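Local coordinates for protein MHC class I antigen (Anolis carolinensis, PDB 7CPO) that probably presents short peptides to T cells, holding them in a groove formed by two helices over a beta sheet and pairing with beta2-microglobulin, at residues A[36-41]-A[72-77]; A[57-60]-A[64-67]; A[131-136]-A[147-152]. One frame throughout, in Å; residues are numbered along the deposited sequence.

How the interactions relate
All three contacts lie in the alpha1-alpha2 peptide-binding platform, where helices rest on an eight-stranded antiparallel sheet. Interactions 1 and 2 share helix 62-87; their centres are about 16 Å apart, and interaction 2 is nested inside the chain loop that interaction 1 closes. Interaction 3 comes later in the sequence, its centre about 25 Å from that of interaction 1 and about 30 Å from that of interaction 2. Together they illustrate how a groove is framed: one contact joins the first helix to the sheet, another to its entry loop, and the third joins edge strand 133-136 to helix 141-149. Residues of all three segment pairs reach the bound peptide.

Interaction 1: residues A[36-41]-A[72-77]; sequences VSYNAS and GHERSF
Ala40 and Glu74 mark the closest backbone approach, with their CA atoms 8.4 Å apart, a gap bridged by side chains alone. The contact belongs to the alpha1 half of the MHC class I platform, where strand 33-39 of the sheet runs out into a turn beneath helix 62-87. The two elements are joined chiefly by one pair, Tyr38 from the strand and Glu74 from the helix, with a light brush from Ala40 in the turn.

Both side chains leave their backbones toward each other. In Tyr38 the ring swings to the far side from the main-chain N (chi1 171°), which sends the phenol straight out toward the helix; Glu74 answers with a fully extended chain. The two side chains cross at about a right angle, the hydroxyl reaching one carboxylate oxygen. The Tyr38 hydroxyl donates to Glu74 OE1, the OH to OE1 distance being 3.0 Å. The donor comes almost end-on to the carboxylate oxygen, in line with its C-O bond, and the ring and carboxylate planes stand 73° apart. OE1 lies near the plane of the phenol, at the ring's edge, 3.5 Å from Tyr38 CE2.

The two neighbours of this pair work in other directions. His73 is hydrogen-bonded through ND1 to Tyr26 OH and through NE2 to the backbone of the bound peptide, while Ser37 OG is hydrogen-bonded to Asp53 of the beta2-microglobulin chain. The strand thus meets the partner subunit and the helix meets the ligand, with the Tyr38-Glu74 bond tying one to the other. Ala40 CB lies 4.5 Å from Glu74 OE2, which also has a long, weak ion pair with Arg78 NH1.

Interaction 2: residues A[57-60]-A[64-67]; sequences KNDP and ERNT
A salt bridge between Asp59 and Arg65 straddles the entry to helix 62-87, linking the loop that leads into the helix to its first turn. The Asp59 carboxylate points at the end of the guanidinium, OD2 turned to NH2. The pair is a salt bridge by charge and position, but OD2 and NH2 are modelled too close together, so both the length of the bridge and the exact placing of these two atoms are doubtful. The two flat groups are nearly coplanar, 20° apart, and the carboxylate comes in at the edge of the guanidinium and not over its face. Arg65 gets there by a kink: its chain runs out from the helix and then folds at chi3 (54°), which turns the terminal nitrogens back toward the loop.

This is the start of the alpha1 helix of the MHC class I groove, and Asp59 and Arg65 each have a second partner here. Asp59 precedes the turn into the helix, and its OD1 makes a weak hydrogen bond to the backbone N of Asp61. Arg65 directs its NE to a polar side chain of the bound peptide, and Asn66 OD1 takes a hydrogen bond from the peptide backbone, so the same turn meets both loop and ligand.

A water bridges the backbones of the two segments. It donates to Pro60 O at 2.9 Å and accepts from Glu64 N at 3.1 Å, spanning a direct Pro60 O to Glu64 N distance of 5.7 Å. Farther back in the loop, Lys57 NZ bonds to Asn58 OD1 over 2.9 Å.

Interaction 3: residues A[131-136]-A[147-152]; sequences TLTWMA and KWDADF
Asp149 OD1 accepts the backbone N-H of Trp134, with 2.9 Å between OD1 and N and an angle of 148° at the hydrogen. The same oxygen lies at the edge of the Trp134 indole, 3.4 Å from CD1, so that one carboxylate oxygen meets both the main chain and the ring of one residue. Its partner OD2 forms a salt bridge to Lys145, whose NZ also bonds Trp134 O.

Beside this, the two tryptophans pack in a T-shaped (edge-to-face) pair, centroids of the six-membered rings 4.6 Å apart and planes at 61°. With CG opposite its own carbonyl carbon (chi1 -69°), Trp148 brings CE3 3.4 Å above the Trp134 ring plane, offset toward the rim. The stem of Trp148 joins in: its CB lies over the five-membered ring of Trp134 in a CH-pi contact, 3.6 Å from the centroid. Trp148 NE1 is hydrogen-bonded to the backbone of the bound peptide.

Trp134 NE1 and Trp148 O both bond the side chain of Asn155, which brings helix 152-176 into the contact. Strand 133-136, an edge strand of the sheet, is thereby clasped to the end of helix 141-149, with Ile125 and Leu127 of neighbouring strand 122-128 packing against Trp134.

Interaction 1: residues A[36-41]-A[72-77]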
loop_
_atom_site.group_PDB
_atom_site.type_symbol
_atom_site.label_atom_id
_atom_site.label_comp_id
_atom_site.label_asym_id
_atom_site.label_seq_id
_atom_site.Cartn_x
_atom_site.Cartn_y
_atom_site.Cartn_z
ATOM N N VAL A 36 -2.993 6.246 11.239
ATOM C CA VAL A 36 -3.061 5.522 12.502
ATOM C C VAL A 36 -2.632 4.094 12.235
ATOM O O VAL A 36 -2.730 3.595 11.113
ATOM C CB VAL A 36 -4.478 5.533 13.139
ATOM C CG1 VAL A 36 -4.806 6.920 13.722
ATOM C CG2 VAL A 36 -5.533 5.088 12.104
ATOM N N SER A 37 -2.134 3.430 13.272
ATOM C CA SER A 37 -1.995 1.992 13.142
ATOM C C SER A 37 -2.130 1.381 14.520
ATOM O O SER A 37 -1.910 2.036 15.539
ATOM C CB SER A 37 -0.679 1.573 12.462
ATOM O OG SER A 37 0.344 1.326 13.386
ATOM N N TYR A 38 -2.566 0.147 14.548
ATOM C CA TYR A 38 -2.660 -0.574 15.798
ATOM C C TYR A 38 -1.476 -1.514 15.798
ATOM O O TYR A 38 -1.436 -2.502 15.064
ATOM C CB TYR A 38 -3.971 -1.316 15.951
ATOM C CG TYR A 38 -3.975 -2.234 17.146
ATOM C CD1 TYR A 38 -4.293 -1.760 18.406
ATOM C CD2 TYR A 38 -3.655 -3.575 17.012
ATOM C CE1 TYR A 38 -4.303 -2.600 19.498
ATOM C CE2 TYR A 38 -3.661 -4.419 18.093
ATOM C CZ TYR A 38 -3.982 -3.931 19.338
ATOM O OH TYR A 38 -3.988 -4.791 20.413
ATOM N N ASN A 39 -0.502 -1.180 16.608
ATOM C CA ASN A 39 0.733 -1.932 16.669
ATOM C C ASN A 39 0.409 -3.133 17.569
ATOM O O ASN A 39 0.137 -2.986 18.767
ATOM C CB ASN A 39 1.825 -0.931 17.084
ATOM C CG ASN A 39 3.122 -1.532 17.574
ATOM O OD1 ASN A 39 3.185 -2.688 17.908
ATOM N ND2 ASN A 39 4.108 -0.677 17.804
ATOM N N ALA A 40 0.262 -4.313 16.944
ATOM C CA ALA A 40 -0.143 -5.507 17.684
ATOM C C ALA A 40 0.867 -5.821 18.765
ATOM O O ALA A 40 0.553 -6.463 19.777
ATOM C CB ALA A 40 -0.254 -6.699 16.750
ATOM N N SER A 41 2.098 -5.373 18.575
ATOM C CA SER A 41 2.954 -5.241 19.731
ATOM C C SER A 41 2.310 -4.261 20.697
ATOM O O SER A 41 1.854 -4.689 21.751
ATOM C CB SER A 41 4.393 -4.861 19.329
ATOM O OG SER A 41 5.131 -4.548 20.500
ATOM N N GLY A 72 -10.564 -5.488 20.638
ATOM C CA GLY A 72 -11.706 -6.363 20.422
ATOM C C GLY A 72 -11.649 -7.059 19.075
ATOM O O GLY A 72 -11.900 -8.261 18.971
ATOM N N HIS A 73 -11.293 -6.316 18.024
ATOM C CA HIS A 73 -11.222 -6.912 16.691
ATOM C C HIS A 73 -10.138 -7.985 16.617
ATOM O O HIS A 73 -10.340 -9.039 16.003
ATOM C CB HIS A 73 -10.967 -5.828 15.641
ATOM C CG HIS A 73 -12.017 -4.764 15.597
ATOM N ND1 HIS A 73 -11.790 -3.523 15.042
ATOM C CD2 HIS A 73 -13.301 -4.757 16.024
ATOM C CE1 HIS A 73 -12.888 -2.794 15.136
ATOM N NE2 HIS A 73 -13.820 -3.519 15.729
ATOM N N GLU A 74 -8.977 -7.732 17.237
ATOM C CA GLU A 74 -7.915 -8.734 17.275
ATOM C C GLU A 74 -8.401 -10.040 17.898
ATOM O O GLU A 74 -8.193 -11.123 17.336
ATOM C CB GLU A 74 -6.698 -8.189 18.030
ATOM C CG GLU A 74 -5.484 -9.123 17.956
ATOM C CD GLU A 74 -4.302 -8.649 18.780
ATOM O OE1 GLU A 74 -4.411 -7.605 19.465
ATOM O OE2 GLU A 74 -3.257 -9.332 18.753
ATOM N N ARG A 75 -9.063 -9.965 19.053
ATOM C CA ARG A 75 -9.569 -11.186 19.677
ATOM C C ARG A 75 -10.617 -11.860 18.802
ATOM O O ARG A 75 -10.633 -13.091 18.677
ATOM C CB ARG A 75 -10.132 -10.884 21.072
ATOM C CG ARG A 75 -9.077 -10.973 22.172
ATOM C CD ARG A 75 -9.654 -10.800 23.580
ATOM N NE ARG A 75 -10.346 -9.528 23.647
ATOM C CZ ARG A 75 -9.791 -8.385 24.018
ATOM N NH1 ARG A 75 -8.527 -8.355 24.415
ATOM N NH2 ARG A 75 -10.512 -7.270 24.003
ATOM N N SER A 76 -11.500 -11.074 18.178
ATOM C CA SER A 76 -12.507 -11.644 17.276
ATOM C C SER A 76 -11.850 -12.372 16.112
ATOM O O SER A 76 -12.328 -13.422 15.672
ATOM C CB SER A 76 -13.415 -10.547 16.722
ATOM O OG SER A 76 -14.325 -10.046 17.688
ATOM N N PHE A 77 -10.751 -11.822 15.587
ATOM C CA PHE A 77 -10.119 -12.440 14.426
ATOM C C PHE A 77 -9.481 -13.773 14.798
ATOM O O PHE A 77 -9.543 -14.728 14.017
ATOM C CB PHE A 77 -9.108 -11.473 13.792
ATOM C CG PHE A 77 -9.739 -10.486 12.834
ATOM C CD1 PHE A 77 -10.985 -9.942 13.096
ATOM C CD2 PHE A 77 -9.108 -10.132 11.662
ATOM C CE1 PHE A 77 -11.582 -9.060 12.222
ATOM C CE2 PHE A 77 -9.706 -9.247 10.776
ATOM C CZ PHE A 77 -10.950 -8.713 11.070
#

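Interaction 2: residues A[57-60]-A[64-67]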
loop_
_atom_site.group_PDB
_atom_site.type_symbol
_atom_site.label_atom_id
_atom_site.label_comp_id
_atom_site.label_asym_id
_atom_site.label_seq_id
_atom_site.Cartn_x
_atom_site.Cartn_y
_atom_site.Cartn_z
ATOM N N LYS A 57 -8.941 17.660 21.157
ATOM C CA LYS A 57 -9.672 18.753 21.785
ATOM C C LYS A 57 -11.130 18.363 22.037
ATOM O O LYS A 57 -11.615 18.436 23.172
ATOM C CB LYS A 57 -9.581 20.006 20.922
ATOM C CG LYS A 57 -10.084 21.261 21.618
ATOM C CD LYS A 57 -10.448 22.360 20.627
ATOM C CE LYS A 57 -11.350 21.802 19.516
ATOM N NZ LYS A 57 -12.631 22.552 19.341
ATOM N N ASN A 58 -11.833 17.902 21.001
ATOM C CA ASN A 58 -13.236 17.518 21.141
ATOM C C ASN A 58 -13.424 16.087 21.620
ATOM O O ASN A 58 -14.406 15.802 22.308
ATOM C CB ASN A 58 -13.974 17.681 19.812
ATOM C CG ASN A 58 -14.347 19.119 19.524
ATOM O OD1 ASN A 58 -13.862 20.050 20.180
ATOM N ND2 ASN A 58 -15.200 19.314 18.517
ATOM N N ASP A 59 -12.517 15.176 21.281
ATOM C CA ASP A 59 -12.666 13.761 21.620
ATOM C C ASP A 59 -11.416 13.273 22.349
ATOM O O ASP A 59 -10.611 12.501 21.809
ATOM C CB ASP A 59 -12.957 12.943 20.364
ATOM C CG ASP A 59 -13.308 11.514 20.672
ATOM O OD1 ASP A 59 -13.332 11.148 21.868
ATOM O OD2 ASP A 59 -13.554 10.754 19.704
ATOM N N PRO A 60 -11.238 13.695 23.602
ATOM C CA PRO A 60 -10.061 13.257 24.361
ATOM C C PRO A 60 -10.009 11.754 24.586
ATOM O O PRO A 60 -8.958 11.251 24.998
ATOM C CB PRO A 60 -10.195 14.029 25.687
ATOM C CG PRO A 60 -11.675 14.255 25.817
ATOM C CD PRO A 60 -12.153 14.516 24.415
ATOM N N GLU A 64 -8.225 5.837 23.497
ATOM C CA GLU A 64 -8.688 4.698 24.279
ATOM C C GLU A 64 -9.790 3.940 23.548
ATOM O O GLU A 64 -9.758 2.703 23.478
ATOM C CB GLU A 64 -9.182 5.140 25.664
ATOM C CG GLU A 64 -8.111 5.710 26.553
ATOM C CD GLU A 64 -6.920 4.777 26.768
ATOM O OE1 GLU A 64 -7.114 3.556 27.018
ATOM O OE2 GLU A 64 -5.778 5.291 26.687
ATOM N N ARG A 65 -10.786 4.661 23.014
ATOM C CA ARG A 65 -11.896 3.991 22.331
ATOM C C ARG A 65 -11.396 3.155 21.155
ATOM O O ARG A 65 -11.708 1.963 21.055
ATOM C CB ARG A 65 -12.939 5.014 21.869
ATOM C CG ARG A 65 -14.288 4.400 21.463
ATOM C CD ARG A 65 -15.384 5.462 21.479
ATOM N NE ARG A 65 -14.938 6.550 20.648
ATOM C CZ ARG A 65 -14.777 7.798 21.051
ATOM N NH1 ARG A 65 -15.099 8.146 22.278
ATOM N NH2 ARG A 65 -14.311 8.698 20.200
ATOM N N ASN A 66 -10.573 3.750 20.281
ATOM C CA ASN A 66 -10.034 3.004 19.145
ATOM C C ASN A 66 -9.164 1.836 19.596
ATOM O O ASN A 66 -9.193 0.758 18.987
ATOM C CB ASN A 66 -9.230 3.935 18.245
ATOM C CG ASN A 66 -10.099 4.777 17.324
ATOM O OD1 ASN A 66 -10.518 4.317 16.259
ATOM N ND2 ASN A 66 -10.342 6.031 17.708
ATOM N N THR A 67 -8.376 2.031 20.653
ATOM C CA THR A 67 -7.571 0.943 21.208
ATOM C C THR A 67 -8.450 -0.220 21.694
ATOM O O THR A 67 -8.195 -1.385 21.365
ATOM C CB THR A 67 -6.710 1.490 22.351
ATOM O OG1 THR A 67 -5.786 2.453 21.836
ATOM C CG2 THR A 67 -5.941 0.390 23.054
HETATM O O HOH W 1 -7.710 8.707 24.618
#

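Interaction 3: residues A[131-136]-A[147-152]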
loop_
_atom_site.group_PDB
_atom_site.type_symbol
_atom_site.label_atom_id
_atom_site.label_comp_id
_atom_site.label_asym_id
_atom_site.label_seq_id
_atom_site.Cartn_x
_atom_site.Cartn_y
_atom_site.Cartn_z
ATOM N N THR A 131 -28.501 -3.674 -0.519
ATOM C CA THR A 131 -29.552 -4.645 -0.247
ATOM C C THR A 131 -29.590 -5.065 1.208
ATOM O O THR A 131 -30.506 -5.797 1.597
ATOM C CB THR A 131 -29.360 -5.896 -1.106
ATOM O OG1 THR A 131 -28.078 -6.463 -0.812
ATOM C CG2 THR A 131 -29.415 -5.538 -2.597
ATOM N N LEU A 132 -28.614 -4.625 2.007
ATOM C CA LEU A 132 -28.413 -5.061 3.388
ATOM C C LEU A 132 -28.392 -6.584 3.503
ATOM O O LEU A 132 -29.019 -7.173 4.386
ATOM C CB LEU A 132 -29.464 -4.461 4.311
ATOM C CG LEU A 132 -29.164 -3.039 4.782
ATOM C CD1 LEU A 132 -30.204 -2.595 5.775
ATOM C CD2 LEU A 132 -27.765 -2.924 5.372
ATOM N N THR A 133 -27.654 -7.229 2.599
ATOM C CA THR A 133 -27.413 -8.666 2.652
ATOM C C THR A 133 -25.924 -8.917 2.458
ATOM O O THR A 133 -25.169 -8.022 2.065
ATOM C CB THR A 133 -28.206 -9.430 1.579
ATOM O OG1 THR A 133 -27.814 -8.979 0.281
ATOM C CG2 THR A 133 -29.711 -9.220 1.752
ATOM N N TRP A 134 -25.499 -10.154 2.701
ATOM C CA TRP A 134 -24.091 -10.516 2.601
ATOM C C TRP A 134 -23.849 -11.422 1.398
ATOM O O TRP A 134 -24.655 -12.312 1.110
ATOM C CB TRP A 134 -23.616 -11.198 3.894
ATOM C CG TRP A 134 -23.658 -10.275 5.121
ATOM C CD1 TRP A 134 -24.741 -10.008 5.909
ATOM C CD2 TRP A 134 -22.570 -9.506 5.662
ATOM N NE1 TRP A 134 -24.399 -9.126 6.912
ATOM C CE2 TRP A 134 -23.070 -8.806 6.788
ATOM C CE3 TRP A 134 -21.217 -9.344 5.306
ATOM C CZ2 TRP A 134 -22.267 -7.952 7.563
ATOM C CZ3 TRP A 134 -20.421 -8.501 6.076
ATOM C CH2 TRP A 134 -20.953 -7.814 7.191
ATOM N N MET A 135 -22.739 -11.187 0.694
ATOM C CA MET A 135 -22.297 -12.032 -0.410
ATOM C C MET A 135 -21.236 -13.014 0.081
ATOM O O MET A 135 -20.090 -12.627 0.329
ATOM C CB MET A 135 -21.728 -11.199 -1.556
ATOM C CG MET A 135 -22.569 -10.035 -1.958
ATOM S SD MET A 135 -21.640 -8.975 -3.070
ATOM C CE MET A 135 -20.726 -10.205 -4.034
ATOM N N ALA A 136 -21.609 -14.285 0.166
ATOM C CA ALA A 136 -20.678 -15.359 0.476
ATOM C C ALA A 136 -19.972 -15.813 -0.789
ATOM O O ALA A 136 -20.591 -15.947 -1.846
ATOM C CB ALA A 136 -21.420 -16.543 1.100
ATOM N N LYS A 147 -26.160 -16.260 9.842
ATOM C CA LYS A 147 -26.193 -15.493 11.051
ATOM C C LYS A 147 -26.268 -14.019 10.704
ATOM O O LYS A 147 -27.146 -13.302 11.199
ATOM C CB LYS A 147 -24.959 -15.902 11.838
ATOM C CG LYS A 147 -24.746 -17.427 11.676
ATOM C CD LYS A 147 -23.912 -17.984 12.777
ATOM C CE LYS A 147 -22.439 -17.847 12.458
ATOM N NZ LYS A 147 -21.625 -18.336 13.622
ATOM N N TRP A 148 -25.479 -13.598 9.716
ATOM C CA TRP A 148 -25.329 -12.172 9.472
ATOM C C TRP A 148 -26.491 -11.601 8.666
ATOM O O TRP A 148 -26.942 -10.488 8.956
ATOM C CB TRP A 148 -23.991 -11.902 8.798
ATOM C CG TRP A 148 -22.842 -12.149 9.700
ATOM C CD1 TRP A 148 -22.880 -12.708 10.953
ATOM C CD2 TRP A 148 -21.472 -11.824 9.444
ATOM N NE1 TRP A 148 -21.610 -12.764 11.483
ATOM C CE2 TRP A 148 -20.729 -12.226 10.579
ATOM C CE3 TRP A 148 -20.797 -11.236 8.365
ATOM C CZ2 TRP A 148 -19.347 -12.051 10.665
ATOM C CZ3 TRP A 148 -19.417 -11.062 8.454
ATOM C CH2 TRP A 148 -18.710 -11.473 9.592
ATOM N N ASP A 149 -27.005 -12.337 7.673
ATOM C CA ASP A 149 -28.201 -11.870 6.972
ATOM C C ASP A 149 -29.337 -11.612 7.943
ATOM O O ASP A 149 -30.097 -10.654 7.775
ATOM C CB ASP A 149 -28.665 -12.885 5.929
ATOM C CG ASP A 149 -28.020 -12.678 4.560
ATOM O OD1 ASP A 149 -27.223 -11.714 4.401
ATOM O OD2 ASP A 149 -28.288 -13.512 3.648
ATOM N N ALA A 150 -29.451 -12.428 8.983
ATOM C CA ALA A 150 -30.560 -12.304 9.920
ATOM C C ALA A 150 -30.352 -11.253 11.003
ATOM O O ALA A 150 -31.294 -10.996 11.760
ATOM C CB ALA A 150 -30.830 -13.657 10.576
ATOM N N ASP A 151 -29.166 -10.649 11.109
ATOM C CA ASP A 151 -28.894 -9.663 12.163
ATOM C C ASP A 151 -29.177 -8.252 11.640
ATOM O O ASP A 151 -28.273 -7.438 11.437
ATOM C CB ASP A 151 -27.459 -9.798 12.659
ATOM C CG ASP A 151 -27.236 -9.123 13.990
ATOM O OD1 ASP A 151 -28.107 -8.302 14.399
ATOM O OD2 ASP A 151 -26.195 -9.409 14.631
ATOM N N PHE A 152 -30.476 -7.979 11.454
ATOM C CA PHE A 152 -30.922 -6.759 10.786
ATOM C C PHE A 152 -30.348 -5.518 11.450
ATOM O O PHE A 152 -29.882 -4.597 10.761
ATOM C CB PHE A 152 -32.459 -6.696 10.770
ATOM C CG PHE A 152 -33.097 -7.865 10.077
ATOM C CD1 PHE A 152 -32.474 -8.452 8.971
ATOM C CD2 PHE A 152 -34.297 -8.406 10.533
ATOM C CE1 PHE A 152 -33.040 -9.553 8.328
ATOM C CE2 PHE A 152 -34.867 -9.500 9.889
ATOM C CZ PHE A 152 -34.234 -10.079 8.793
#